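Local coordinates for protein exotoxin 5 (Staphylococcus aureus subsp. aureus COL, PDB 3R2I) that is of unknown function but, as a secreted superantigen-like exotoxin, probably acts on components of the host immune defence, at residues V123-D128 / Y134-I139; L156-V161 / K191-K196; V79-E82 / S87-L90. One frame throughout, in Å; residues are numbered along the deposited sequence.

Contact 1: residues V123-D128 / Y134-I139; sequences VPELID and YSVGGI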
ATOM      1  N   VAL A 123       5.057   5.112  -3.068  1.00 18.57           N
ATOM      2  CA  VAL A 123       5.246   5.779  -1.794  1.00 19.19           C
ATOM      3  C   VAL A 123       6.742   5.969  -1.724  1.00 20.36           C
ATOM      4  O   VAL A 123       7.489   5.032  -1.940  1.00 20.44           O
ATOM      5  CB  VAL A 123       4.857   4.895  -0.642  1.00 20.15           C
ATOM      6  CG1 VAL A 123       5.275   5.585   0.685  1.00 21.36           C
ATOM      7  CG2 VAL A 123       3.374   4.585  -0.708  1.00 19.85           C
ATOM      8  N   PRO A 124       7.200   7.163  -1.395  1.00 21.56           N
ATOM      9  CA  PRO A 124       8.649   7.252  -1.417  1.00 22.66           C
ATOM     10  C   PRO A 124       9.386   6.694  -0.229  1.00 23.31           C
ATOM     11  O   PRO A 124       9.004   6.937   0.909  1.00 23.28           O
ATOM     12  CB  PRO A 124       8.898   8.773  -1.433  1.00 24.52           C
ATOM     13  CG  PRO A 124       7.664   9.358  -0.840  1.00 24.27           C
ATOM     14  CD  PRO A 124       6.558   8.487  -1.310  1.00 22.27           C
ATOM     15  N   GLU A 125      10.463   6.005  -0.497  1.00 22.83           N
ATOM     16  CA  GLU A 125      11.410   5.629   0.506  1.00 22.12           C
ATOM     17  C   GLU A 125      12.449   6.714   0.661  1.00 22.38           C
ATOM     18  O   GLU A 125      13.049   6.865   1.678  1.00 21.71           O
ATOM     19  CB  GLU A 125      12.051   4.308   0.149  1.00 21.50           C
ATOM     20  CG  GLU A 125      11.090   3.189  -0.176  1.00 21.97           C
ATOM     21  CD  GLU A 125      10.333   2.623   1.023  1.00 23.56           C
ATOM     22  OE1 GLU A 125      10.765   2.778   2.117  1.00 24.32           O
ATOM     23  OE2 GLU A 125       9.286   2.028   0.871  1.00 21.99           O
ATOM     24  N   LEU A 126      12.619   7.451  -0.404  1.00 24.29           N
ATOM     25  CA  LEU A 126      13.507   8.569  -0.524  1.00 23.72           C
ATOM     26  C   LEU A 126      12.979   9.363  -1.696  1.00 22.46           C
ATOM     27  O   LEU A 126      12.470   8.821  -2.618  1.00 21.09           O
ATOM     28  CB  LEU A 126      14.922   8.081  -0.802  1.00 25.93           C
ATOM     29  CG  LEU A 126      16.139   8.932  -1.070  1.00 27.02           C
ATOM     30  CD1 LEU A 126      17.366   8.171  -0.688  1.00 23.24           C
ATOM     31  CD2 LEU A 126      16.212   9.330  -2.475  1.00 21.10           C
ATOM     32  N   ILE A 127      13.098  10.664  -1.624  1.00 22.34           N
ATOM     33  CA  ILE A 127      12.907  11.502  -2.770  1.00 23.41           C
ATOM     34  C   ILE A 127      14.238  12.121  -3.095  1.00 25.42           C
ATOM     35  O   ILE A 127      14.844  12.664  -2.235  1.00 25.82           O
ATOM     36  CB  ILE A 127      11.882  12.593  -2.535  1.00 23.90           C
ATOM     37  CG1 ILE A 127      10.592  12.009  -1.971  1.00 24.06           C
ATOM     38  CG2 ILE A 127      11.749  13.446  -3.754  1.00 20.63           C
ATOM     39  CD1 ILE A 127       9.463  12.883  -1.867  1.00 27.03           C
ATOM     40  N   ASP A 128      14.697  12.027  -4.329  1.00 26.48           N
ATOM     41  CA  ASP A 128      16.050  12.545  -4.588  1.00 27.51           C
ATOM     42  C   ASP A 128      16.145  14.074  -4.768  1.00 27.78           C
ATOM     43  O   ASP A 128      15.154  14.809  -4.667  1.00 28.48           O
ATOM     44  CB  ASP A 128      16.795  11.748  -5.691  1.00 27.08           C
ATOM     45  CG  ASP A 128      16.346  12.068  -7.098  1.00 29.80           C
ATOM     46  OD1 ASP A 128      15.737  13.130  -7.363  1.00 29.06           O
ATOM     47  OD2 ASP A 128      16.672  11.235  -7.970  1.00 30.79           O
ATOM     48  N   TYR A 134      11.577   7.252  -5.345  1.00 22.70           N
ATOM     49  CA  TYR A 134      12.109   5.908  -5.254  1.00 22.52           C
ATOM     50  C   TYR A 134      11.119   5.116  -4.421  1.00 22.38           C
ATOM     51  O   TYR A 134      10.975   5.412  -3.238  1.00 20.47           O
ATOM     52  CB  TYR A 134      13.473   5.952  -4.540  1.00 22.26           C
ATOM     53  CG  TYR A 134      14.582   6.615  -5.317  1.00 22.57           C
ATOM     54  CD1 TYR A 134      15.895   6.173  -5.208  1.00 27.25           C
ATOM     55  CD2 TYR A 134      14.327   7.648  -6.214  1.00 27.91           C
ATOM     56  CE1 TYR A 134      16.924   6.799  -5.906  1.00 29.66           C
ATOM     57  CE2 TYR A 134      15.349   8.244  -6.928  1.00 27.61           C
ATOM     58  CZ  TYR A 134      16.642   7.828  -6.756  1.00 27.00           C
ATOM     59  OH  TYR A 134      17.653   8.448  -7.464  1.00 35.52           O
ATOM     60  N   SER A 135      10.411   4.149  -5.033  1.00 23.09           N
ATOM     61  CA  SER A 135       9.407   3.345  -4.306  1.00 21.88           C
ATOM     62  C   SER A 135       9.669   1.856  -4.532  1.00 20.47           C
ATOM     63  O   SER A 135      10.408   1.507  -5.458  1.00 19.89           O
ATOM     64  CB  SER A 135       7.971   3.737  -4.703  1.00 22.77           C
ATOM     65  OG  SER A 135       6.980   2.978  -3.988  1.00 23.72           O
ATOM     66  N   VAL A 136       9.126   1.016  -3.638  1.00 17.73           N
ATOM     67  CA  VAL A 136       9.252  -0.426  -3.718  1.00 16.71           C
ATOM     68  C   VAL A 136       7.909  -1.096  -4.050  1.00 17.79           C
ATOM     69  O   VAL A 136       6.898  -0.846  -3.388  1.00 19.53           O
ATOM     70  CB  VAL A 136       9.796  -1.029  -2.395  1.00 17.66           C
ATOM     71  CG1 VAL A 136       9.918  -2.543  -2.507  1.00 17.33           C
ATOM     72  CG2 VAL A 136      11.141  -0.441  -2.014  1.00 15.93           C
ATOM     73  N   GLY A 137       7.876  -1.904  -5.101  1.00 17.72           N
ATOM     74  CA  GLY A 137       6.666  -2.653  -5.466  1.00 17.75           C
ATOM     75  C   GLY A 137       5.469  -1.863  -5.932  1.00 18.30           C
ATOM     76  O   GLY A 137       5.606  -0.879  -6.662  1.00 18.41           O
ATOM     77  N   GLY A 138       4.282  -2.297  -5.518  1.00 18.32           N
ATOM     78  CA  GLY A 138       3.068  -1.597  -5.873  1.00 19.00           C
ATOM     79  C   GLY A 138       2.630  -1.692  -7.324  1.00 19.04           C
ATOM     80  O   GLY A 138       1.805  -0.890  -7.773  1.00 18.68           O
ATOM     81  N   ILE A 139       3.109  -2.717  -8.027  1.00 21.40           N
ATOM     82  CA  ILE A 139       2.845  -2.906  -9.456  1.00 22.03           C
ATOM     83  C   ILE A 139       1.686  -3.831  -9.684  1.00 23.68           C
ATOM     84  O   ILE A 139       1.686  -4.936  -9.200  1.00 25.64           O
ATOM     85  CB  ILE A 139       4.091  -3.483 -10.124  1.00 24.17           C
ATOM     86  CG1 ILE A 139       5.311  -2.586  -9.833  1.00 23.53           C
ATOM     87  CG2 ILE A 139       3.922  -3.637 -11.646  1.00 21.34           C
ATOM     88  CD1 ILE A 139       6.637  -3.360  -9.951  1.00 26.15           C
TER
HETATM   89  O   HOH W   1       7.921   2.539  -1.378  1.00 15.61           O

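Contact 2: residues L156-V161 / K191-K196; sequences LQVKKV and KLLIEK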
ATOM      1  N   LEU A 156     -15.241  -1.281   6.081  1.00 24.45           N
ATOM      2  CA  LEU A 156     -14.012  -1.051   6.824  1.00 24.47           C
ATOM      3  C   LEU A 156     -14.441  -0.576   8.187  1.00 25.30           C
ATOM      4  O   LEU A 156     -15.166   0.419   8.277  1.00 26.37           O
ATOM      5  CB  LEU A 156     -13.142   0.017   6.133  1.00 23.75           C
ATOM      6  CG  LEU A 156     -11.850   0.553   6.800  1.00 25.14           C
ATOM      7  CD1 LEU A 156     -10.840  -0.527   7.121  1.00 24.81           C
ATOM      8  CD2 LEU A 156     -11.209   1.622   5.909  1.00 24.21           C
ATOM      9  N   GLN A 157     -14.093  -1.342   9.219  1.00 26.39           N
ATOM     10  CA  GLN A 157     -14.416  -1.005  10.589  1.00 27.61           C
ATOM     11  C   GLN A 157     -13.149  -0.855  11.372  1.00 24.25           C
ATOM     12  O   GLN A 157     -12.260  -1.670  11.235  1.00 25.16           O
ATOM     13  CB  GLN A 157     -15.184  -2.113  11.316  1.00 29.86           C
ATOM     14  CG  GLN A 157     -16.632  -2.156  11.092  1.00 39.10           C
ATOM     15  CD  GLN A 157     -17.332  -2.933  12.212  1.00 44.77           C
ATOM     16  OE1 GLN A 157     -16.811  -3.939  12.708  1.00 43.49           O
ATOM     17  NE2 GLN A 157     -18.515  -2.453  12.616  1.00 42.36           N
ATOM     18  N   VAL A 158     -13.085   0.169  12.201  1.00 22.30           N
ATOM     19  CA  VAL A 158     -11.962   0.393  13.073  1.00 21.16           C
ATOM     20  C   VAL A 158     -12.542   0.189  14.463  1.00 22.32           C
ATOM     21  O   VAL A 158     -13.574   0.794  14.803  1.00 22.23           O
ATOM     22  CB  VAL A 158     -11.413   1.798  12.952  1.00 21.67           C
ATOM     23  CG1 VAL A 158     -10.184   1.955  13.886  1.00 19.48           C
ATOM     24  CG2 VAL A 158     -11.093   2.136  11.476  1.00 20.90           C
ATOM     25  N   LYS A 159     -11.924  -0.696  15.239  1.00 22.55           N
ATOM     26  CA  LYS A 159     -12.427  -0.985  16.555  1.00 24.36           C
ATOM     27  C   LYS A 159     -11.426  -1.208  17.668  1.00 24.64           C
ATOM     28  O   LYS A 159     -10.263  -1.512  17.455  1.00 23.22           O
ATOM     29  CB  LYS A 159     -13.383  -2.161  16.504  1.00 25.49           C
ATOM     30  CG  LYS A 159     -12.946  -3.365  15.762  1.00 32.37           C
ATOM     31  CD  LYS A 159     -14.060  -4.442  15.776  1.00 38.99           C
ATOM     32  CE  LYS A 159     -13.878  -5.523  14.673  1.00 46.87           C
ATOM     33  NZ  LYS A 159     -12.556  -6.271  14.633  1.00 49.46           N
ATOM     34  N   LYS A 160     -11.905  -0.976  18.873  1.00 25.16           N
ATOM     35  CA  LYS A 160     -11.140  -1.273  20.066  1.00 27.80           C
ATOM     36  C   LYS A 160     -12.072  -2.204  20.815  1.00 30.17           C
ATOM     37  O   LYS A 160     -13.175  -1.807  21.236  1.00 28.92           O
ATOM     38  CB  LYS A 160     -10.813  -0.025  20.890  1.00 28.14           C
ATOM     39  CG  LYS A 160     -10.240  -0.366  22.279  1.00 27.98           C
ATOM     40  CD  LYS A 160      -9.755   0.890  23.008  1.00 31.99           C
ATOM     41  CE  LYS A 160      -8.635   1.607  22.246  1.00 31.68           C
ATOM     42  NZ  LYS A 160      -7.462   0.713  22.023  1.00 37.25           N
ATOM     43  N   VAL A 161     -11.642  -3.439  20.996  1.00 33.78           N
ATOM     44  CA  VAL A 161     -12.516  -4.414  21.623  1.00 38.38           C
ATOM     45  C   VAL A 161     -11.822  -5.195  22.762  1.00 40.44           C
ATOM     46  O   VAL A 161     -12.353  -6.179  23.228  1.00 40.52           O
ATOM     47  CB  VAL A 161     -13.057  -5.356  20.491  1.00 38.36           C
ATOM     48  CG1 VAL A 161     -11.918  -6.182  19.887  1.00 39.74           C
ATOM     49  CG2 VAL A 161     -14.181  -6.269  21.003  1.00 46.57           C
ATOM     50  N   LYS A 191      -2.791   5.664   6.792  1.00 19.00           N
ATOM     51  CA  LYS A 191      -2.893   7.121   6.677  1.00 19.11           C
ATOM     52  C   LYS A 191      -4.191   7.616   7.311  1.00 19.70           C
ATOM     53  O   LYS A 191      -4.203   8.602   8.062  1.00 18.44           O
ATOM     54  CB  LYS A 191      -2.808   7.571   5.220  1.00 19.64           C
ATOM     55  CG  LYS A 191      -2.870   9.108   5.138  1.00 25.25           C
ATOM     56  CD  LYS A 191      -2.656   9.730   3.773  1.00 26.67           C
ATOM     57  CE  LYS A 191      -1.247   9.586   3.275  1.00 27.20           C
ATOM     58  NZ  LYS A 191      -1.064  10.604   2.178  1.00 33.49           N
ATOM     59  N   LEU A 192      -5.287   6.917   7.026  1.00 20.25           N
ATOM     60  CA  LEU A 192      -6.576   7.235   7.646  1.00 21.62           C
ATOM     61  C   LEU A 192      -6.497   7.041   9.172  1.00 20.58           C
ATOM     62  O   LEU A 192      -6.987   7.866   9.935  1.00 21.29           O
ATOM     63  CB  LEU A 192      -7.691   6.385   7.024  1.00 23.36           C
ATOM     64  CG  LEU A 192      -9.106   6.461   7.625  1.00 27.37           C
ATOM     65  CD1 LEU A 192     -10.105   5.829   6.648  1.00 30.80           C
ATOM     66  CD2 LEU A 192      -9.199   5.763   8.973  1.00 28.70           C
ATOM     67  N   LEU A 193      -5.861   5.965   9.627  1.00 19.96           N
ATOM     68  CA  LEU A 193      -5.744   5.734  11.082  1.00 18.77           C
ATOM     69  C   LEU A 193      -4.928   6.827  11.722  1.00 19.79           C
ATOM     70  O   LEU A 193      -5.205   7.210  12.850  1.00 21.53           O
ATOM     71  CB  LEU A 193      -5.139   4.398  11.417  1.00 16.60           C
ATOM     72  CG  LEU A 193      -5.911   3.169  10.956  1.00 17.11           C
ATOM     73  CD1 LEU A 193      -5.038   1.937  11.171  1.00 12.00           C
ATOM     74  CD2 LEU A 193      -7.290   3.028  11.655  1.00 10.90           C
ATOM     75  N   ILE A 194      -3.886   7.290  11.041  1.00 20.58           N
ATOM     76  CA  ILE A 194      -3.109   8.410  11.564  1.00 20.03           C
ATOM     77  C   ILE A 194      -3.942   9.676  11.685  1.00 20.93           C
ATOM     78  O   ILE A 194      -3.962  10.284  12.736  1.00 23.25           O
ATOM     79  CB  ILE A 194      -1.869   8.741  10.684  1.00 21.25           C
ATOM     80  CG1 ILE A 194      -0.828   7.608  10.754  1.00 22.91           C
ATOM     81  CG2 ILE A 194      -1.203  10.051  11.137  1.00 14.23           C
ATOM     82  CD1 ILE A 194       0.322   7.782   9.759  1.00 25.62           C
ATOM     83  N   GLU A 195      -4.642  10.073  10.628  1.00 23.08           N
ATOM     84  CA  GLU A 195      -5.396  11.343  10.650  1.00 25.26           C
ATOM     85  C   GLU A 195      -6.625  11.306  11.557  1.00 24.92           C
ATOM     86  O   GLU A 195      -6.832  12.234  12.342  1.00 24.82           O
ATOM     87  CB  GLU A 195      -5.923  11.783   9.262  1.00 27.18           C
ATOM     88  CG  GLU A 195      -5.055  11.593   8.001  1.00 36.67           C
ATOM     89  CD  GLU A 195      -3.867  12.536   7.803  1.00 53.69           C
ATOM     90  OE1 GLU A 195      -3.242  13.032   8.817  1.00 56.01           O
ATOM     91  OE2 GLU A 195      -3.566  12.755   6.572  1.00 55.88           O
ATOM     92  N   LYS A 196      -7.409  10.237  11.491  1.00 23.45           N
ATOM     93  CA  LYS A 196      -8.666  10.177  12.269  1.00 26.13           C
ATOM     94  C   LYS A 196      -8.470   9.623  13.645  1.00 24.90           C
ATOM     95  O   LYS A 196      -9.119  10.078  14.570  1.00 28.71           O
ATOM     96  CB  LYS A 196      -9.680   9.254  11.602  1.00 27.22           C
ATOM     97  CG  LYS A 196      -9.742   9.396  10.113  1.00 34.26           C
ATOM     98  CD  LYS A 196     -10.846  10.240   9.528  1.00 44.15           C
ATOM     99  CE  LYS A 196     -12.145   9.442   9.418  1.00 46.81           C
ATOM    100  NZ  LYS A 196     -13.036  10.054   8.377  1.00 50.68           N
TER

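Contact 3: residues V79-E82 / S87-L90; sequences VKSE and SNVL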
ATOM      1  N   VAL A  79       7.113  -0.156 -19.528  1.00 35.02           N
ATOM      2  CA  VAL A  79       8.475  -0.068 -19.027  1.00 34.95           C
ATOM      3  C   VAL A  79       9.176  -1.424 -19.017  1.00 36.08           C
ATOM      4  O   VAL A  79       8.534  -2.474 -19.126  1.00 37.18           O
ATOM      5  CB  VAL A  79       8.464   0.540 -17.611  1.00 32.89           C
ATOM      6  CG1 VAL A  79       7.762  -0.373 -16.649  1.00 30.89           C
ATOM      7  CG2 VAL A  79       9.885   0.899 -17.125  1.00 36.23           C
ATOM      8  N   LYS A  80      10.499  -1.361 -18.905  1.00 35.69           N
ATOM      9  CA  LYS A  80      11.393  -2.499 -18.903  1.00 37.83           C
ATOM     10  C   LYS A  80      12.365  -2.286 -17.730  1.00 36.09           C
ATOM     11  O   LYS A  80      12.764  -1.131 -17.452  1.00 35.85           O
ATOM     12  CB  LYS A  80      12.144  -2.492 -20.237  1.00 39.59           C
ATOM     13  CG  LYS A  80      13.152  -3.591 -20.427  1.00 44.71           C
ATOM     14  CD  LYS A  80      13.871  -3.390 -21.751  1.00 48.28           C
ATOM     15  CE  LYS A  80      15.174  -4.149 -21.799  1.00 53.73           C
ATOM     16  NZ  LYS A  80      15.967  -3.833 -23.034  1.00 58.26           N
ATOM     17  N   SER A  81      12.764  -3.347 -17.033  1.00 35.04           N
ATOM     18  CA  SER A  81      13.659  -3.134 -15.891  1.00 33.75           C
ATOM     19  C   SER A  81      15.083  -2.899 -16.324  1.00 35.70           C
ATOM     20  O   SER A  81      15.545  -3.494 -17.308  1.00 37.04           O
ATOM     21  CB  SER A  81      13.645  -4.286 -14.884  1.00 33.84           C
ATOM     22  OG  SER A  81      14.469  -5.373 -15.246  1.00 31.63           O
ATOM     23  N   GLU A  82      15.751  -2.017 -15.574  1.00 35.96           N
ATOM     24  CA  GLU A  82      17.150  -1.656 -15.735  1.00 37.03           C
ATOM     25  C   GLU A  82      17.826  -1.888 -14.393  1.00 36.94           C
ATOM     26  O   GLU A  82      17.183  -1.855 -13.328  1.00 36.15           O
ATOM     27  CB  GLU A  82      17.323  -0.160 -15.968  1.00 38.03           C
ATOM     28  CG  GLU A  82      16.585   0.476 -17.138  1.00 42.49           C
ATOM     29  CD  GLU A  82      16.655   2.013 -17.088  1.00 47.53           C
ATOM     30  OE1 GLU A  82      15.613   2.663 -17.349  1.00 42.87           O
ATOM     31  OE2 GLU A  82      17.740   2.561 -16.724  1.00 51.09           O
ATOM     32  N   SER A  87      20.410  -3.465  -8.007  1.00 34.52           N
ATOM     33  CA  SER A  87      18.972  -3.713  -7.817  1.00 33.39           C
ATOM     34  C   SER A  87      18.322  -3.461  -9.170  1.00 32.83           C
ATOM     35  O   SER A  87      18.769  -2.576  -9.933  1.00 34.69           O
ATOM     36  CB  SER A  87      18.309  -2.755  -6.831  1.00 31.80           C
ATOM     37  OG  SER A  87      18.868  -2.779  -5.547  1.00 32.31           O
ATOM     38  N   ASN A  88      17.269  -4.208  -9.463  1.00 29.18           N
ATOM     39  CA  ASN A  88      16.538  -3.998 -10.693  1.00 28.14           C
ATOM     40  C   ASN A  88      15.418  -2.996 -10.400  1.00 26.11           C
ATOM     41  O   ASN A  88      14.747  -3.091  -9.379  1.00 24.16           O
ATOM     42  CB  ASN A  88      16.024  -5.323 -11.252  1.00 28.19           C
ATOM     43  CG  ASN A  88      17.152  -6.200 -11.769  1.00 29.25           C
ATOM     44  OD1 ASN A  88      18.123  -5.711 -12.357  1.00 34.24           O
ATOM     45  ND2 ASN A  88      17.003  -7.490 -11.617  1.00 30.13           N
ATOM     46  N   VAL A  89      15.274  -2.008 -11.275  1.00 25.05           N
ATOM     47  CA  VAL A  89      14.279  -0.968 -11.123  1.00 23.59           C
ATOM     48  C   VAL A  89      13.528  -0.655 -12.416  1.00 24.70           C
ATOM     49  O   VAL A  89      13.971  -0.992 -13.511  1.00 25.06           O
ATOM     50  CB  VAL A  89      14.930   0.359 -10.690  1.00 22.90           C
ATOM     51  CG1 VAL A  89      15.713   0.149  -9.446  1.00 20.65           C
ATOM     52  CG2 VAL A  89      15.827   0.954 -11.806  1.00 22.74           C
ATOM     53  N   LEU A  90      12.381  -0.010 -12.245  1.00 24.53           N
ATOM     54  CA  LEU A  90      11.562   0.465 -13.342  1.00 24.20           C
ATOM     55  C   LEU A  90      11.639   1.987 -13.355  1.00 24.18           C
ATOM     56  O   LEU A  90      11.205   2.634 -12.430  1.00 22.87           O
ATOM     57  CB  LEU A  90      10.104   0.034 -13.168  1.00 23.33           C
ATOM     58  CG  LEU A  90       9.795  -1.468 -13.151  1.00 23.45           C
ATOM     59  CD1 LEU A  90       8.309  -1.665 -12.938  1.00 23.44           C
ATOM     60  CD2 LEU A  90      10.260  -2.219 -14.442  1.00 24.75           C
TER
HETATM   61  O   HOH W   2      17.283  -4.970 -15.368  1.00 38.26           O

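Contact 1: residues V123-D128 / Y134-I139
Tyr134 is gripped by residues 123-128 through both its backbone and its ring. In the main chain, Glu125 N donates to Tyr134 O at 2.9 Å with a nearly straight N-H...O angle of 174°, while Tyr134 N gives a longer bond of 3.3 Å to Leu126 O. A side-chain bond extends the pairing toward Val123. The hydroxyl of Ser135, anti to its own backbone N (chi1 -179°), reaches across the gap, and Val123 N donates to Ser135 OG at 3.0 Å.

Water mediates a second set of polar links. One molecule accepts from Val136 N and donates both to Val123 O, 2.6 Å away, and to Glu125 OE2, so a single solvent site joins the two segments beside Ser135. The carboxylate of Glu125 also has partners beyond the hairpin: OE1 forms a salt bridge with Lys226, and OE2 is hydrogen-bonded to Tyr66 OH.

The two segments belong to an antiparallel beta hairpin, in which the short, weakly bonded strand 126-127 lies against strand 133-141 within the OB-fold domain of the superantigen-like family.

Around the Tyr134 ring the contacts divide between face and edge. Leu126 lies alongside the tyrosine, pointing the same way, and sets CD2 almost over the middle of one face, 4.2 Å from the ring centroid, in a CH-pi contact. At the phenolic end, Asp128 crosses the tyrosine at about a right angle; at 3.0 Å, Tyr134 OH donates to Asp128 OD2, which accepts through its anti lone pair, the one away from OD1, with carboxylate and ring planes 72° apart. The other oxygen, Asp128 OD1, accepts from the backbone N of Lys130 and Gly132 in the intervening turn. Apolar packing is slighter: Glu125 CG rests against Val136 CG2.

Contact 2: residues L156-V161 / K191-K196
Val158 and Leu193 run antiparallel past one another, the valine reaching from strand 155-160 and the leucine from helix 182-197. Both prongs of the valine meet the same methyl: Val158 CG1 stands 3.8 Å from Leu193 CD2, and Val158 CG2 lies 3.9 Å from that same Leu193 CD2. The leucine methyl is therefore held at the fork of the valine and not against one branch.

The two side chains start differently. Val158 leaves its strand heading toward the helix, whereas the CA-CB bond of Leu193 runs across the line between the two segments. The leucine's CG lies anti to the carbonyl carbon (chi1 -62°), and CD1 takes the extended position (chi2 170°), which leaves CD2 as the branch turned toward the strand.

Leu156 and Leu192 form a second, looser pair two residues earlier on the strand and one on the helix. Here both side chains set out toward the opposite segment, and they meet through single methyls, Leu156 CD2 and Leu192 CD1, at 4.4 Å. Because Leu156 and Val158 alternate with Gln157, both fall on the strand face that looks at the helix.

Strand 241-248 continues the apolar layer: Ile244 packs on Leu156, Leu248 on Val158 and Val246 on Leu193. The CA atoms of Val158 and Leu193, the nearest pair across the contact, are 8.4 Å apart, and their side chains fill the gap between. Such packing of a helix across the face of a mixed sheet is characteristic of the beta-grasp fold, here the beta-grasp domain that staphylococcal and streptococcal toxins share.

Contact 3: residues V79-E82 / S87-L90
Glu82 and Val89 satisfy each other's backbone groups in full. Glu82 N donates to Val89 O at 2.9 Å, and Val89 N returns the bond to Glu82 O at 2.8 Å with an N-H...O angle of 171°, a reciprocal, nearly straight couple that marks an antiparallel hydrogen-bonded pair. Each carbonyl oxygen also receives a CA-H...O contact: Ser81 CA comes within 3.2 Å of Val89 O, while Asn88 CA approaches Glu82 O.

Water supplies the polar link between Ser81 and Asn88. It is hydrogen-bonded to Ser81 OG at 2.8 Å and donates to Asn88 OD1 across a longer 3.2 Å. The serine hydroxyl sits between its backbone N and carbonyl carbon (chi1 82°), which turns it to this solvent site. At the other end of the amide, Asn88 ND2 donates to Lys108 O, so both ends of the group have partners. The carboxylate of Glu82 finds its own donor a little further along the hairpin, with OE1 hydrogen-bonded to Asn91 ND2.

Apolar contact falls to Leu90. Its side chain crosses that of Val79 at about a right angle, Leu90 CD2 meeting Val79 CG1 at 3.8 Å, and the same methyl passes over the backbone of Ser81. On the far flank of the second strand, Asn88 and Leu90 bond through their backbones to Leu103 and Val101, which carries the sheet on to strand 97-103. The arrangement is that of a tight antiparallel beta hairpin between consecutive strands, opening the curled sheet of the OB-fold domain.

Overall arrangement
Along the chain the contacts come in series: contact 3 closes before contact 1 opens, and contact 1 closes before contact 2. Contacts 3 and 1 are two hairpins of one curled sheet in the OB-fold domain; their centres are 13 Å apart, and they meet where Ile139 CD1 packs on Leu90 CD1 at 3.8 Å. Contact 2 belongs to the beta-grasp domain, across the centre of the chain, its centre about 24 Å from that of contact 1 and 36 Å from that of contact 3. Helix 182-197 nevertheless joins the two halves, since its Lys183 and Phe187 touch Val123 of contact 1 while its later turns build contact 2, consistent with the two-domain superantigen architecture.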